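Local structure of catalase (Pseudomonas syringae, 1M7S) at residues L172-S177 / R420-K425; K197-N200 / E204-Y207; I278-P283 / F412-D417; E436-T441 / I448-L453. The protein breaks down hydrogen peroxide into water and oxygen at a heme group, protecting the cell from the toxic effects of peroxide. All coordinates share one frame; numbering follows the deposited sequence.

Contact 1: L172-S177 / R420-K425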
loop_
_atom_site.group_PDB
_atom_site.type_symbol
_atom_site.label_atom_id
_atom_site.label_comp_id
_atom_site.label_asym_id
_atom_site.label_seq_id
_atom_site.Cartn_x
_atom_site.Cartn_y
_atom_site.Cartn_z
ATOM N N LEU A 172 16.247 -12.007 31.109
ATOM C CA LEU A 172 16.334 -13.395 30.690
ATOM C C LEU A 172 16.039 -14.328 31.857
ATOM O O LEU A 172 15.480 -15.409 31.680
ATOM C CB LEU A 172 17.769 -13.717 30.179
ATOM C CG LEU A 172 18.019 -13.035 28.828
ATOM C CD1 LEU A 172 19.519 -13.120 28.557
ATOM C CD2 LEU A 172 17.161 -13.749 27.780
ATOM N N THR A 173 16.328 -13.924 33.076
ATOM C CA THR A 173 15.999 -14.731 34.281
ATOM C C THR A 173 14.492 -14.783 34.411
ATOM O O THR A 173 13.929 -15.887 34.578
ATOM C CB THR A 173 16.630 -14.057 35.523
ATOM O OG1 THR A 173 18.041 -14.153 35.336
ATOM C CG2 THR A 173 16.281 -14.692 36.863
ATOM N N LEU A 174 13.777 -13.674 34.182
ATOM C CA LEU A 174 12.316 -13.772 34.206
ATOM C C LEU A 174 11.769 -14.661 33.080
ATOM O O LEU A 174 10.891 -15.505 33.219
ATOM C CB LEU A 174 11.688 -12.363 33.941
ATOM C CG LEU A 174 11.830 -11.359 35.080
ATOM C CD1 LEU A 174 11.262 -10.002 34.615
ATOM C CD2 LEU A 174 11.076 -11.763 36.355
ATOM N N LEU A 175 12.315 -14.465 31.879
ATOM C CA LEU A 175 11.889 -15.198 30.687
ATOM C C LEU A 175 11.947 -16.720 30.855
ATOM O O LEU A 175 10.989 -17.395 30.460
ATOM C CB LEU A 175 12.705 -14.789 29.436
ATOM C CG LEU A 175 12.311 -15.597 28.162
ATOM C CD1 LEU A 175 10.905 -15.218 27.681
ATOM C CD2 LEU A 175 13.334 -15.317 27.066
ATOM N N TYR A 176 13.026 -17.234 31.431
ATOM C CA TYR A 176 13.233 -18.668 31.564
ATOM C C TYR A 176 12.645 -19.201 32.862
ATOM O O TYR A 176 12.616 -20.407 33.075
ATOM C CB TYR A 176 14.734 -19.071 31.403
ATOM C CG TYR A 176 15.061 -18.956 29.914
ATOM C CD1 TYR A 176 15.781 -17.868 29.439
ATOM C CD2 TYR A 176 14.594 -19.952 29.039
ATOM C CE1 TYR A 176 16.042 -17.789 28.067
ATOM C CE2 TYR A 176 14.870 -19.855 27.678
ATOM C CZ TYR A 176 15.582 -18.770 27.216
ATOM O OH TYR A 176 15.837 -18.626 25.867
ATOM N N SER A 177 12.126 -18.372 33.733
ATOM C CA SER A 177 11.421 -18.793 34.941
ATOM C C SER A 177 10.008 -19.146 34.472
ATOM O O SER A 177 9.601 -18.881 33.336
ATOM C CB SER A 177 11.325 -17.655 35.962
ATOM O OG SER A 177 10.283 -16.758 35.586
ATOM N N ARG A 420 17.498 -15.430 43.918
ATOM C CA ARG A 420 17.437 -15.776 45.327
ATOM C C ARG A 420 16.051 -15.674 45.939
ATOM O O ARG A 420 15.807 -16.319 46.991
ATOM C CB ARG A 420 18.393 -14.913 46.165
ATOM C CG ARG A 420 19.848 -15.333 45.946
ATOM C CD ARG A 420 20.764 -14.533 46.855
ATOM N NE ARG A 420 21.061 -13.251 46.303
ATOM C CZ ARG A 420 21.829 -12.878 45.307
ATOM N NH1 ARG A 420 22.559 -13.719 44.565
ATOM N NH2 ARG A 420 21.882 -11.580 45.056
ATOM N N SER A 421 15.162 -14.896 45.356
ATOM C CA SER A 421 13.791 -14.776 45.799
ATOM C C SER A 421 12.913 -15.966 45.377
ATOM O O SER A 421 11.801 -16.163 45.864
ATOM C CB SER A 421 13.205 -13.467 45.228
ATOM O OG SER A 421 12.782 -13.610 43.878
ATOM N N TYR A 422 13.374 -16.779 44.415
ATOM C CA TYR A 422 12.587 -17.887 43.914
ATOM C C TYR A 422 12.576 -19.100 44.845
ATOM O O TYR A 422 13.538 -19.330 45.589
ATOM C CB TYR A 422 13.161 -18.347 42.572
ATOM C CG TYR A 422 12.851 -17.453 41.396
ATOM C CD1 TYR A 422 13.758 -17.421 40.345
ATOM C CD2 TYR A 422 11.733 -16.649 41.345
ATOM C CE1 TYR A 422 13.503 -16.597 39.247
ATOM C CE2 TYR A 422 11.468 -15.843 40.247
ATOM C CZ TYR A 422 12.383 -15.841 39.197
ATOM O OH TYR A 422 12.119 -15.034 38.112
ATOM N N SER A 423 11.444 -19.824 44.782
ATOM C CA SER A 423 11.392 -21.041 45.607
ATOM C C SER A 423 12.350 -22.078 45.031
ATOM O O SER A 423 12.787 -21.975 43.890
ATOM C CB SER A 423 9.971 -21.606 45.631
ATOM O OG SER A 423 9.679 -22.204 44.369
ATOM N N ALA A 424 12.637 -23.164 45.788
ATOM C CA ALA A 424 13.440 -24.254 45.280
ATOM C C ALA A 424 12.848 -24.813 43.978
ATOM O O ALA A 424 13.551 -25.159 43.022
ATOM C CB ALA A 424 13.466 -25.425 46.288
ATOM N N LYS A 425 11.527 -24.987 43.956
ATOM C CA LYS A 425 10.882 -25.548 42.769
ATOM C C LYS A 425 11.031 -24.571 41.591
ATOM O O LYS A 425 11.376 -24.999 40.484
ATOM C CB LYS A 425 9.405 -25.803 43.045
ATOM C CG LYS A 425 8.620 -26.330 41.836
ATOM C CD LYS A 425 7.304 -25.570 41.754
ATOM C CE LYS A 425 6.369 -26.078 40.669
ATOM N NZ LYS A 425 7.054 -26.552 39.426
#

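Contact 2: K197-N200 / E204-Y207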
loop_
_atom_site.group_PDB
_atom_site.type_symbol
_atom_site.label_atom_id
_atom_site.label_comp_id
_atom_site.label_asym_id
_atom_site.label_seq_id
_atom_site.Cartn_x
_atom_site.Cartn_y
_atom_site.Cartn_z
ATOM N N LYS A 197 7.155 10.596 32.964
ATOM C CA LYS A 197 7.296 11.884 33.656
ATOM C C LYS A 197 5.894 12.466 33.789
ATOM O O LYS A 197 5.232 12.736 32.774
ATOM C CB LYS A 197 8.253 12.752 32.851
ATOM C CG LYS A 197 8.451 14.195 33.135
ATOM C CD LYS A 197 9.142 15.032 32.056
ATOM C CE LYS A 197 10.473 14.456 31.576
ATOM N NZ LYS A 197 11.240 15.545 30.861
ATOM N N LEU A 198 5.448 12.653 35.019
ATOM C CA LEU A 198 4.165 13.277 35.272
ATOM C C LEU A 198 4.404 14.782 35.550
ATOM O O LEU A 198 5.313 15.074 36.332
ATOM C CB LEU A 198 3.417 12.646 36.452
ATOM C CG LEU A 198 3.019 11.175 36.213
ATOM C CD1 LEU A 198 2.074 10.634 37.286
ATOM C CD2 LEU A 198 2.376 10.987 34.861
ATOM N N VAL A 199 3.572 15.601 34.961
ATOM C CA VAL A 199 3.754 17.051 35.123
ATOM C C VAL A 199 2.472 17.642 35.709
ATOM O O VAL A 199 1.346 17.257 35.368
ATOM C CB VAL A 199 4.424 17.731 33.936
ATOM C CG1 VAL A 199 4.665 16.850 32.709
ATOM C CG2 VAL A 199 3.891 19.104 33.581
ATOM N N ASN A 200 2.696 18.482 36.739
ATOM C CA ASN A 200 1.545 19.041 37.456
ATOM C C ASN A 200 1.198 20.411 36.923
ATOM O O ASN A 200 1.893 20.953 36.063
ATOM C CB ASN A 200 1.818 18.971 38.944
ATOM C CG ASN A 200 2.847 19.947 39.486
ATOM O OD1 ASN A 200 3.231 20.919 38.838
ATOM N ND2 ASN A 200 3.339 19.715 40.700
ATOM N N GLU A 204 5.918 21.390 37.476
ATOM C CA GLU A 204 6.891 20.583 38.188
ATOM C C GLU A 204 6.769 19.115 37.755
ATOM O O GLU A 204 5.669 18.715 37.456
ATOM C CB GLU A 204 6.688 20.622 39.698
ATOM C CG GLU A 204 6.800 22.078 40.175
ATOM C CD GLU A 204 6.192 22.224 41.553
ATOM O OE1 GLU A 204 6.442 23.284 42.196
ATOM O OE2 GLU A 204 5.469 21.306 42.000
ATOM N N VAL A 205 7.893 18.426 37.774
ATOM C CA VAL A 205 7.916 17.050 37.239
ATOM C C VAL A 205 8.220 16.024 38.292
ATOM O O VAL A 205 8.981 16.237 39.234
ATOM C CB VAL A 205 9.051 17.200 36.181
ATOM C CG1 VAL A 205 9.834 15.947 35.958
ATOM C CG2 VAL A 205 8.438 17.742 34.873
ATOM N N HIS A 206 7.706 14.798 38.165
ATOM C CA HIS A 206 8.014 13.676 38.999
ATOM C C HIS A 206 8.202 12.451 38.042
ATOM O O HIS A 206 7.550 12.468 37.017
ATOM C CB HIS A 206 6.979 13.257 40.021
ATOM C CG HIS A 206 6.847 14.201 41.185
ATOM N ND1 HIS A 206 6.204 15.420 41.006
ATOM C CD2 HIS A 206 7.222 14.112 42.468
ATOM C CE1 HIS A 206 6.198 16.074 42.169
ATOM N NE2 HIS A 206 6.792 15.303 43.064
ATOM N N TYR A 207 9.116 11.559 38.407
ATOM C CA TYR A 207 9.289 10.354 37.586
ATOM C C TYR A 207 8.478 9.243 38.232
ATOM O O TYR A 207 8.604 8.954 39.434
ATOM C CB TYR A 207 10.786 9.994 37.489
ATOM C CG TYR A 207 11.528 10.966 36.594
ATOM C CD1 TYR A 207 12.254 12.045 37.129
ATOM C CD2 TYR A 207 11.480 10.843 35.216
ATOM C CE1 TYR A 207 12.910 12.921 36.298
ATOM C CE2 TYR A 207 12.146 11.720 34.374
ATOM C CZ TYR A 207 12.850 12.783 34.923
ATOM O OH TYR A 207 13.517 13.686 34.123
#

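Contact 3: I278-P283 / F412-D417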
loop_
_atom_site.group_PDB
_atom_site.type_symbol
_atom_site.label_atom_id
_atom_site.label_comp_id
_atom_site.label_asym_id
_atom_site.label_seq_id
_atom_site.Cartn_x
_atom_site.Cartn_y
_atom_site.Cartn_z
ATOM N N ILE A 278 14.292 -2.469 38.156
ATOM C CA ILE A 278 13.107 -2.133 38.959
ATOM C C ILE A 278 13.593 -1.108 40.012
ATOM O O ILE A 278 14.793 -0.883 40.107
ATOM C CB ILE A 278 12.512 -3.338 39.686
ATOM C CG1 ILE A 278 13.480 -3.988 40.683
ATOM C CG2 ILE A 278 12.066 -4.405 38.676
ATOM C CD1 ILE A 278 12.731 -4.827 41.724
ATOM N N TRP A 279 12.703 -0.516 40.777
ATOM C CA TRP A 279 13.131 0.383 41.865
ATOM C C TRP A 279 12.751 -0.348 43.170
ATOM O O TRP A 279 11.587 -0.309 43.567
ATOM C CB TRP A 279 12.367 1.690 41.780
ATOM C CG TRP A 279 12.595 2.559 40.587
ATOM C CD1 TRP A 279 13.589 2.471 39.639
ATOM C CD2 TRP A 279 11.865 3.754 40.279
ATOM N NE1 TRP A 279 13.489 3.503 38.740
ATOM C CE2 TRP A 279 12.427 4.309 39.125
ATOM C CE3 TRP A 279 10.750 4.376 40.877
ATOM C CZ2 TRP A 279 11.933 5.450 38.516
ATOM C CZ3 TRP A 279 10.281 5.542 40.279
ATOM C CH2 TRP A 279 10.840 6.066 39.115
ATOM N N PRO A 280 13.694 -1.071 43.735
ATOM C CA PRO A 280 13.440 -1.998 44.811
ATOM C C PRO A 280 12.855 -1.409 46.078
ATOM O O PRO A 280 11.993 -2.087 46.658
ATOM C CB PRO A 280 14.771 -2.701 45.173
ATOM C CG PRO A 280 15.695 -2.240 44.085
ATOM C CD PRO A 280 15.071 -1.131 43.257
ATOM N N ASP A 281 13.300 -0.249 46.521
ATOM C CA ASP A 281 12.747 0.222 47.806
ATOM C C ASP A 281 11.804 1.408 47.740
ATOM O O ASP A 281 11.330 1.835 48.818
ATOM C CB ASP A 281 13.939 0.473 48.751
ATOM C CG ASP A 281 14.869 -0.722 48.822
ATOM O OD1 ASP A 281 14.422 -1.805 49.257
ATOM O OD2 ASP A 281 16.026 -0.599 48.349
ATOM N N VAL A 282 11.397 1.869 46.562
ATOM C CA VAL A 282 10.471 3.011 46.549
ATOM C C VAL A 282 9.071 2.473 46.810
ATOM O O VAL A 282 8.634 1.546 46.139
ATOM C CB VAL A 282 10.570 3.753 45.215
ATOM C CG1 VAL A 282 9.700 4.992 45.205
ATOM C CG2 VAL A 282 12.027 4.161 44.965
ATOM N N PRO A 283 8.350 3.086 47.724
ATOM C CA PRO A 283 7.025 2.654 48.106
ATOM C C PRO A 283 6.018 2.781 46.964
ATOM O O PRO A 283 6.202 3.684 46.150
ATOM C CB PRO A 283 6.586 3.522 49.300
ATOM C CG PRO A 283 7.791 4.390 49.589
ATOM C CD PRO A 283 8.872 4.195 48.540
ATOM N N PHE A 412 24.225 -7.137 37.104
ATOM C CA PHE A 412 23.985 -8.456 37.690
ATOM C C PHE A 412 23.271 -8.489 39.033
ATOM O O PHE A 412 22.722 -9.539 39.396
ATOM C CB PHE A 412 25.351 -9.208 37.813
ATOM C CG PHE A 412 26.178 -9.088 36.561
ATOM C CD1 PHE A 412 27.267 -8.228 36.509
ATOM C CD2 PHE A 412 25.788 -9.748 35.406
ATOM C CE1 PHE A 412 28.000 -8.065 35.332
ATOM C CE2 PHE A 412 26.543 -9.590 34.236
ATOM C CZ PHE A 412 27.641 -8.758 34.191
ATOM N N LYS A 413 23.236 -7.425 39.822
ATOM C CA LYS A 413 22.722 -7.446 41.186
ATOM C C LYS A 413 21.264 -7.816 41.337
ATOM O O LYS A 413 20.843 -8.726 42.046
ATOM C CB LYS A 413 22.967 -6.080 41.890
ATOM C CG LYS A 413 22.526 -6.105 43.356
ATOM C CD LYS A 413 22.540 -4.729 43.980
ATOM C CE LYS A 413 22.450 -4.795 45.511
ATOM N NZ LYS A 413 23.338 -3.703 46.053
ATOM N N GLN A 414 20.431 -7.167 40.497
ATOM C CA GLN A 414 18.981 -7.377 40.552
ATOM C C GLN A 414 18.620 -8.761 40.043
ATOM O O GLN A 414 17.652 -9.378 40.509
ATOM C CB GLN A 414 18.265 -6.243 39.804
ATOM C CG GLN A 414 18.035 -5.036 40.732
ATOM C CD GLN A 414 17.115 -3.983 40.101
ATOM O OE1 GLN A 414 16.415 -4.345 39.148
ATOM N NE2 GLN A 414 17.139 -2.742 40.621
ATOM N N ALA A 415 19.420 -9.268 39.102
ATOM C CA ALA A 415 19.184 -10.612 38.567
ATOM C C ALA A 415 19.453 -11.638 39.667
ATOM O O ALA A 415 18.739 -12.626 39.755
ATOM C CB ALA A 415 20.155 -10.875 37.408
ATOM N N GLY A 416 20.534 -11.438 40.436
ATOM C CA GLY A 416 20.808 -12.320 41.593
ATOM C C GLY A 416 19.708 -12.199 42.650
ATOM O O GLY A 416 19.261 -13.214 43.244
ATOM N N ASP A 417 19.266 -10.998 42.968
ATOM C CA ASP A 417 18.165 -10.759 43.891
ATOM C C ASP A 417 16.953 -11.569 43.494
ATOM O O ASP A 417 16.361 -12.298 44.269
ATOM C CB ASP A 417 17.815 -9.266 43.977
ATOM C CG ASP A 417 18.904 -8.523 44.713
ATOM O OD1 ASP A 417 19.685 -9.155 45.438
ATOM O OD2 ASP A 417 19.018 -7.283 44.568
#

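Contact 4: E436-T441 / I448-L453. Unlike the reference sequence in segment 448-453: Y452 (reference Val).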
loop_
_atom_site.group_PDB
_atom_site.type_symbol
_atom_site.label_atom_id
_atom_site.label_comp_id
_atom_site.label_asym_id
_atom_site.label_seq_id
_atom_site.Cartn_x
_atom_site.Cartn_y
_atom_site.Cartn_z
ATOM N N GLU A 436 18.423 -25.839 28.990
ATOM C CA GLU A 436 18.072 -26.550 27.759
ATOM C C GLU A 436 18.117 -25.630 26.545
ATOM O O GLU A 436 18.649 -25.977 25.465
ATOM C CB GLU A 436 16.669 -27.205 27.880
ATOM C CG GLU A 436 16.747 -28.431 28.784
ATOM C CD GLU A 436 15.433 -29.089 29.157
ATOM O OE1 GLU A 436 14.351 -28.740 28.651
ATOM O OE2 GLU A 436 15.455 -29.996 30.034
ATOM N N SER A 437 17.674 -24.389 26.793
ATOM C CA SER A 437 17.710 -23.392 25.703
ATOM C C SER A 437 19.092 -22.998 25.235
ATOM O O SER A 437 19.371 -22.720 24.067
ATOM C CB SER A 437 16.902 -22.160 26.134
ATOM O OG SER A 437 16.907 -21.167 25.105
ATOM N N LEU A 438 20.080 -22.935 26.143
ATOM C CA LEU A 438 21.426 -22.533 25.900
ATOM C C LEU A 438 22.334 -23.671 25.442
ATOM O O LEU A 438 23.441 -23.392 24.962
ATOM C CB LEU A 438 22.002 -22.097 27.265
ATOM C CG LEU A 438 22.648 -20.758 27.541
ATOM C CD1 LEU A 438 23.512 -20.822 28.825
ATOM C CD2 LEU A 438 23.407 -20.152 26.382
ATOM N N ALA A 439 21.894 -24.910 25.574
ATOM C CA ALA A 439 22.777 -26.072 25.367
ATOM C C ALA A 439 23.442 -26.121 24.011
ATOM O O ALA A 439 24.624 -26.539 23.949
ATOM C CB ALA A 439 22.034 -27.387 25.594
ATOM N N ASP A 440 22.753 -25.699 22.933
ATOM C CA ASP A 440 23.524 -25.807 21.682
ATOM C C ASP A 440 24.082 -24.494 21.178
ATOM O O ASP A 440 24.297 -24.367 19.978
ATOM C CB ASP A 440 22.689 -26.522 20.625
ATOM C CG ASP A 440 21.497 -25.760 20.153
ATOM O OD1 ASP A 440 21.199 -24.685 20.732
ATOM O OD2 ASP A 440 20.833 -26.180 19.174
ATOM N N THR A 441 24.331 -23.511 22.028
ATOM C CA THR A 441 24.948 -22.250 21.646
ATOM C C THR A 441 26.456 -22.485 21.457
ATOM O O THR A 441 27.003 -23.380 22.121
ATOM C CB THR A 441 24.680 -21.233 22.775
ATOM O OG1 THR A 441 23.230 -21.021 22.765
ATOM C CG2 THR A 441 25.442 -19.947 22.713
ATOM N N ILE A 448 30.205 -17.294 28.068
ATOM C CA ILE A 448 30.058 -15.876 28.462
ATOM C C ILE A 448 28.687 -15.669 29.106
ATOM O O ILE A 448 28.547 -14.978 30.120
ATOM C CB ILE A 448 30.274 -14.967 27.275
ATOM C CG1 ILE A 448 31.791 -14.880 26.948
ATOM C CG2 ILE A 448 29.703 -13.561 27.563
ATOM C CD1 ILE A 448 31.908 -14.124 25.599
ATOM N N MET A 449 27.649 -16.219 28.490
ATOM C CA MET A 449 26.308 -16.183 29.067
ATOM C C MET A 449 26.325 -16.759 30.475
ATOM O O MET A 449 25.668 -16.171 31.356
ATOM C CB MET A 449 25.325 -16.992 28.224
ATOM C CG MET A 449 24.825 -16.268 26.970
ATOM S SD MET A 449 24.145 -14.606 27.159
ATOM C CE MET A 449 22.930 -14.860 28.443
ATOM N N LEU A 450 26.964 -17.910 30.657
ATOM C CA LEU A 450 27.038 -18.548 31.984
ATOM C C LEU A 450 27.727 -17.680 33.007
ATOM O O LEU A 450 27.360 -17.632 34.195
ATOM C CB LEU A 450 27.759 -19.905 31.804
ATOM C CG LEU A 450 26.886 -20.977 31.127
ATOM C CD1 LEU A 450 27.706 -22.247 30.886
ATOM C CD2 LEU A 450 25.597 -21.303 31.871
ATOM N N SER A 451 28.753 -16.942 32.566
ATOM C CA SER A 451 29.480 -16.041 33.474
ATOM C C SER A 451 28.547 -14.958 33.993
ATOM O O SER A 451 28.638 -14.548 35.167
ATOM C CB SER A 451 30.736 -15.451 32.824
ATOM O OG SER A 451 30.488 -14.409 31.893
ATOM N N TYR A 452 27.635 -14.486 33.121
ATOM C CA TYR A 452 26.649 -13.495 33.584
ATOM C C TYR A 452 25.769 -14.051 34.671
ATOM O O TYR A 452 25.520 -13.409 35.693
ATOM C CB TYR A 452 25.798 -12.982 32.414
ATOM C CG TYR A 452 26.618 -12.301 31.319
ATOM C CD1 TYR A 452 26.049 -12.178 30.042
ATOM C CD2 TYR A 452 27.848 -11.711 31.549
ATOM C CE1 TYR A 452 26.748 -11.529 29.039
ATOM C CE2 TYR A 452 28.566 -11.086 30.544
ATOM C CZ TYR A 452 28.001 -10.986 29.283
ATOM O OH TYR A 452 28.686 -10.379 28.267
ATOM N N LEU A 453 25.282 -15.283 34.534
ATOM C CA LEU A 453 24.425 -15.939 35.495
ATOM C C LEU A 453 25.204 -16.236 36.778
ATOM O O LEU A 453 24.696 -16.058 37.890
ATOM C CB LEU A 453 23.883 -17.229 34.883
ATOM C CG LEU A 453 23.116 -17.087 33.548
ATOM C CD1 LEU A 453 22.498 -18.453 33.200
ATOM C CD2 LEU A 453 22.051 -16.009 33.714
#

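Contact 1: L172-S177 / R420-K425
Y422 sits in the two-residue link between helices 413-421 and 424-438 of the C-terminal helical domain of the catalase fold, and its ring reaches across to the end of helix 169-176. The phenol end does most of the touching, meeting T173, L174 and S177. A chi1 of -76° places CG of Y422 beside its backbone N, and the ring points toward helix 169-176 with CE1, CZ and OH nearest it. T173 comes at the ring on a slant, its methyl CG2 lying 4.1 Å from Y422 CE1, while its hydroxyl turns back to T169 O and also bonds Y460. L174 lies roughly at right angles to the tyrosine and offers one methyl, CD2, to the hydroxyl oxygen at 3.9 Å; L418 of helix 413-421 packs against both T173 and L174. K427 and L430 of helix 424-438 also touch the Y422 side chain. The contact is thus van der Waals packing, largely buried. S177 presents its CB to the phenol oxygen, S177 CB to Y422 OH being 3.5 Å. Its own hydroxyl is held within the helix end: S177 OG donates to L174 O at 2.7 Å, and that carbonyl also takes the N-H of S177.

Contact 2: K197-N200 / E204-Y207
Strands 197-199 and 205-207 run antiparallel, their axes 4.7 Å apart at closest approach, with L198 and H206 as the hydrogen-bonded pair between the non-hydrogen-bonded pairs K197-Y207 and V199-V205. L198 N gives its hydrogen to H206 O at 2.9 Å, and H206 N returns one to L198 O. On one face K197, V199, V205 and Y207 gather. V205 lays both methyls against the aliphatic part of K197, with V205 CG1 3.6 Å from K197 CG. The lysine starts out with CG anti to its backbone N (chi1 170°) and bends further along, at chi3, which carries CE alongside Y207 OH. Both polar ends go to E321, K197 NZ as a salt bridge and Y207 OH as a hydrogen bond. This is the turn end of the beta hairpin 190-199/205-214, part of the antiparallel beta-barrel of the catalase fold; strand 317-319 flanks it on the side of 190-199. At the turn, N200 and E204 are joined three times. N200 N donates to E204 O, and E204 N reaches N200 OD1 from above the carbonyl plane. The amide's other end, N200 ND2, meets E204 OE2 at 3.0 Å on the anti side of the carboxylate, the two flat groups turned 48° apart. The same ND2 donates to D70 O.

Contact 3: I278-P283 / F412-D417
Q414 OE1 receives the backbone N-H of I278 and, more weakly, NE of R170. The bond from I278 N to Q414 OE1 is 3.0 Å long and nearly straight (170° at the hydrogen), and it lies in the carbonyl plane of the amide, on a lone pair. The other end of the same amide answers: Q414 NE2 donates to I278 O, also at 3.0 Å, arriving 39° above the plane of that carbonyl. One glutamine therefore reads both the N-H and the C=O of a single residue in a loop with no regular secondary structure, and the paired bonds fix the rotation of the amide. Beyond CG the glutamine chain runs extended, which spans the gap from the helix to the loop. I278 slants across it, bringing CG1 to 3.3 Å from Q414 OE1. P280 stands about square to the glutamine and packs its ring carbon against the amide nitrogen, P280 CD to Q414 NE2 being 3.7 Å. The contact ties the stretch leading from strand 252-260 into strand 284-295 of the beta-barrel to the first turn of helix 413-421 in the C-terminal helical domain. Helix 169-176 packs alongside, R170 touching both I278 and A415, while F412 and A415 also reach helix 443-456.

Contact 4: E436-T441 / I448-L453
This is apolar helix-to-helix packing inside the C-terminal helical domain, where the end of helix 424-438 faces helix 443-456 after a short connection. L438 supplies one side of it, and its two methyls split between neighbouring residues of the facing helix. CD1 goes to L450, with L438 CD1 3.7 Å from L450 CD2; CD2 goes to M449, with L438 CD2 4.1 Å from M449 CB. Both partners are crossed at a slant. M449 begins toward L438, but bends at chi2 (-52°) and again at chi3 lead its sulfur end away, so the base of the side chain, CB and CG, makes the touch. L450 starts out neither at L438 nor away from it, and its end comes nearer, bringing methyl CD2 to L438 CD1. The chain turns directly after L438, in a type I turn from L438 to T441 closed by T441 N bonding L438 O at 3.1 Å; this turn begins the short connection between helix 424-438 and helix 443-456. F159 of helix 155-163 touches L438, T441 and M449, L450 continues onto V464 and A465 of helix 458-467, and V475 of helix 472-480 also meets L450.

How the contacts relate
Going from the N terminus, helix 169-176 holds the first half of contact 1, whose loop closes only at residues 420-425. Inside that span lie contact 2, the turn end of a barrel hairpin, and contact 3, which joins the loop 278-283 to helix 413-421. Contacts 2 and 3 follow in series and meet where W279 CH2 packs on Y207 O. Contact 4 comes last, a short closure between consecutive helices. Contacts 1 and 3 share helix 413-421, and contacts 1 and 4 share helix 424-438, with Y176 OH probably bonded to S437 OG. Contact 1 thus ties the C-terminal helices to helix 169-176, and contact 3 ties them to the loop before barrel strand 284-295.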